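Local coordinates for protein mevalonate diphosphate decarboxylase (Legionella pneumophila, PDB 3LTO) that probably decarboxylates mevalonate diphosphate in an ATP-dependent step of lipid biosynthesis, as a GHMP-type enzyme of the mevalonate pathway, at residues L32-S37 with K174-Q179. Sequence-based numbering, arbitrary orientation.
Sequences LSYTLS and KDLLHQ
Tyr34 meets Leu176 with both its hydroxyl and its ring. The backbone N of Leu176 donates a nearly straight hydrogen bond (173°) to Tyr34 OH at 3.0 Å, while the leucine's CD1 settles over the centre of the tyrosine ring, 3.6 Å above its plane, in a CH-pi contact. Tyrosine suits the place because its long side chain, with CG anti to the backbone N (chi1 -177°), carries a flat apolar face across the gap and ends in an acceptor for a loop amide; leucine brings branched methyls that can rest on a ring. Two residues further along each segment the roles are exchanged: Leu36 CD2 lies over a face of the His178 imidazole, 3.4 Å from His178 CD2, and Leu36 CD1 approaches His178 NE2 at 3.6 Å. No backbone-to-backbone hydrogen bond joins the segments; the contact links strand 31-47 of the N-terminal domain to strand 177-182 and the loop leading into it, in the two-domain architecture of the GHMP superfamily. Behind Tyr34, its ring meets Trp158. Histidine offers Leu36 a flat face while its ND1 makes a weak hydrogen bond with Leu290 O, and its ring meets that of His289 with planes nearly parallel.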
ATOM      1  N   LEU A  32       3.325   9.951  10.466  1.00  8.53           N
ATOM      2  CA  LEU A  32       2.127  10.348  11.203  1.00  9.76           C
ATOM      3  C   LEU A  32       2.088  11.871  11.351  1.00 11.32           C
ATOM      4  O   LEU A  32       3.054  12.477  11.826  1.00 10.44           O
ATOM      5  CB  LEU A  32       2.133   9.713  12.597  1.00 10.05           C
ATOM      6  CG  LEU A  32       1.002  10.134  13.532  1.00 10.37           C
ATOM      7  CD1 LEU A  32      -0.251   9.354  13.204  1.00 13.08           C
ATOM      8  CD2 LEU A  32       1.406   9.875  14.959  1.00 15.77           C
ATOM      9  N   SER A  33       0.973  12.487  10.966  1.00  9.90           N
ATOM     10  CA  SER A  33       0.872  13.934  11.059  1.00 11.84           C
ATOM     11  C   SER A  33      -0.465  14.432  11.590  1.00 12.51           C
ATOM     12  O   SER A  33      -1.467  13.716  11.569  1.00 12.18           O
ATOM     13  CB  SER A  33       1.136  14.562   9.688  1.00 11.29           C
ATOM     14  OG  SER A  33       0.169  14.127   8.745  1.00 12.76           O
ATOM     15  N   TYR A  34      -0.458  15.669  12.074  1.00 12.78           N
ATOM     16  CA  TYR A  34      -1.660  16.305  12.588  1.00 12.55           C
ATOM     17  C   TYR A  34      -2.150  17.229  11.480  1.00 12.74           C
ATOM     18  O   TYR A  34      -1.355  17.961  10.890  1.00 13.56           O
ATOM     19  CB  TYR A  34      -1.345  17.135  13.828  1.00 12.30           C
ATOM     20  CG  TYR A  34      -2.578  17.761  14.450  1.00 14.20           C
ATOM     21  CD1 TYR A  34      -3.619  16.965  14.926  1.00 13.12           C
ATOM     22  CD2 TYR A  34      -2.716  19.145  14.540  1.00 12.78           C
ATOM     23  CE1 TYR A  34      -4.766  17.530  15.471  1.00 12.50           C
ATOM     24  CE2 TYR A  34      -3.865  19.719  15.083  1.00 12.71           C
ATOM     25  CZ  TYR A  34      -4.883  18.904  15.545  1.00 10.90           C
ATOM     26  OH  TYR A  34      -6.027  19.460  16.073  1.00 11.72           O
ATOM     27  N   THR A  35      -3.444  17.200  11.189  1.00 11.10           N
ATOM     28  CA  THR A  35      -3.973  18.053  10.135  1.00 11.04           C
ATOM     29  C   THR A  35      -4.294  19.438  10.700  1.00 12.92           C
ATOM     30  O   THR A  35      -5.125  19.578  11.588  1.00 15.54           O
ATOM     31  CB  THR A  35      -5.228  17.408   9.489  1.00  9.88           C
ATOM     32  OG1 THR A  35      -4.912  16.072   9.065  1.00  2.99           O
ATOM     33  CG2 THR A  35      -5.672  18.203   8.266  1.00  7.13           C
ATOM     34  N   LEU A  36      -3.608  20.455  10.191  1.00 13.62           N
ATOM     35  CA  LEU A  36      -3.806  21.828  10.647  1.00 14.79           C
ATOM     36  C   LEU A  36      -4.914  22.485   9.831  1.00 16.44           C
ATOM     37  O   LEU A  36      -4.660  23.292   8.935  1.00 16.76           O
ATOM     38  CB  LEU A  36      -2.494  22.603  10.500  1.00 14.25           C
ATOM     39  CG  LEU A  36      -1.324  22.018  11.302  1.00 16.03           C
ATOM     40  CD1 LEU A  36      -0.008  22.618  10.839  1.00 16.15           C
ATOM     41  CD2 LEU A  36      -1.550  22.283  12.783  1.00 15.39           C
ATOM     42  N   SER A  37      -6.149  22.139  10.165  1.00 18.79           N
ATOM     43  CA  SER A  37      -7.323  22.639   9.461  1.00 22.99           C
ATOM     44  C   SER A  37      -7.480  24.151   9.283  1.00 23.52           C
ATOM     45  O   SER A  37      -8.243  24.591   8.429  1.00 23.90           O
ATOM     46  CB  SER A  37      -8.579  22.060  10.113  1.00 24.40           C
ATOM     47  OG  SER A  37      -8.635  20.660   9.884  1.00 28.34           O
ATOM     48  N   LYS A 174      -7.472  15.899  20.050  1.00 28.57           N
ATOM     49  CA  LYS A 174      -8.083  16.633  18.946  1.00 28.97           C
ATOM     50  C   LYS A 174      -8.178  18.108  19.344  1.00 27.36           C
ATOM     51  O   LYS A 174      -8.065  18.450  20.518  1.00 27.18           O
ATOM     52  CB  LYS A 174      -9.486  16.079  18.666  1.00 32.92           C
ATOM     53  CG  LYS A 174      -9.527  14.560  18.454  1.00 37.66           C
ATOM     54  CD  LYS A 174     -10.941  14.002  18.603  1.00 40.56           C
ATOM     55  CE  LYS A 174     -10.966  12.477  18.451  1.00 42.40           C
ATOM     56  NZ  LYS A 174     -10.163  11.775  19.498  1.00 42.20           N
ATOM     57  N   ASP A 175      -8.398  18.979  18.370  1.00 25.32           N
ATOM     58  CA  ASP A 175      -8.486  20.401  18.657  1.00 24.12           C
ATOM     59  C   ASP A 175      -7.257  20.836  19.447  1.00 21.35           C
ATOM     60  O   ASP A 175      -7.371  21.356  20.554  1.00 22.69           O
ATOM     61  CB  ASP A 175      -9.749  20.720  19.465  1.00 26.12           C
ATOM     62  CG  ASP A 175     -11.028  20.427  18.699  1.00 30.94           C
ATOM     63  OD1 ASP A 175     -11.134  20.852  17.526  1.00 34.90           O
ATOM     64  OD2 ASP A 175     -11.935  19.782  19.270  1.00 29.98           O
ATOM     65  N   LEU A 176      -6.077  20.607  18.887  1.00 17.57           N
ATOM     66  CA  LEU A 176      -4.848  21.004  19.555  1.00 15.60           C
ATOM     67  C   LEU A 176      -4.583  22.469  19.254  1.00 14.81           C
ATOM     68  O   LEU A 176      -5.059  22.994  18.252  1.00 14.38           O
ATOM     69  CB  LEU A 176      -3.672  20.178  19.037  1.00 14.81           C
ATOM     70  CG  LEU A 176      -3.752  18.663  19.195  1.00 15.81           C
ATOM     71  CD1 LEU A 176      -2.574  18.024  18.462  1.00 12.76           C
ATOM     72  CD2 LEU A 176      -3.755  18.288  20.681  1.00 13.51           C
ATOM     73  N   LEU A 177      -3.848  23.140  20.132  1.00 15.31           N
ATOM     74  CA  LEU A 177      -3.498  24.531  19.878  1.00 16.10           C
ATOM     75  C   LEU A 177      -2.147  24.454  19.179  1.00 14.30           C
ATOM     76  O   LEU A 177      -1.212  23.853  19.700  1.00 13.26           O
ATOM     77  CB  LEU A 177      -3.370  25.322  21.183  1.00 18.09           C
ATOM     78  CG  LEU A 177      -2.841  26.754  21.010  1.00 22.37           C
ATOM     79  CD1 LEU A 177      -3.782  27.556  20.107  1.00 23.34           C
ATOM     80  CD2 LEU A 177      -2.706  27.422  22.378  1.00 22.87           C
ATOM     81  N   HIS A 178      -2.046  25.051  17.996  1.00 14.84           N
ATOM     82  CA  HIS A 178      -0.803  25.018  17.223  1.00 15.88           C
ATOM     83  C   HIS A 178      -0.145  26.387  17.083  1.00 15.55           C
ATOM     84  O   HIS A 178      -0.740  27.317  16.535  1.00 17.21           O
ATOM     85  CB  HIS A 178      -1.084  24.425  15.832  1.00 16.00           C
ATOM     86  CG  HIS A 178       0.020  24.632  14.836  1.00 18.91           C
ATOM     87  ND1 HIS A 178       1.315  24.214  15.052  1.00 19.31           N
ATOM     88  CD2 HIS A 178       0.004  25.167  13.591  1.00 18.06           C
ATOM     89  CE1 HIS A 178       2.047  24.479  13.984  1.00 17.52           C
ATOM     90  NE2 HIS A 178       1.274  25.057  13.083  1.00 16.92           N
ATOM     91  N   GLN A 179       1.083  26.505  17.584  1.00 15.07           N
ATOM     92  CA  GLN A 179       1.843  27.750  17.497  1.00 13.38           C
ATOM     93  C   GLN A 179       3.181  27.495  16.809  1.00 13.22           C
ATOM     94  O   GLN A 179       3.778  26.426  16.959  1.00 11.80           O
ATOM     95  CB  GLN A 179       2.105  28.337  18.888  1.00 11.52           C
ATOM     96  CG  GLN A 179       0.860  28.604  19.703  1.00 14.15           C
ATOM     97  CD  GLN A 179       1.180  29.178  21.075  1.00 16.22           C
ATOM     98  OE1 GLN A 179       2.132  28.757  21.731  1.00 17.63           O
ATOM     99  NE2 GLN A 179       0.375  30.137  21.516  1.00 18.67           N
TER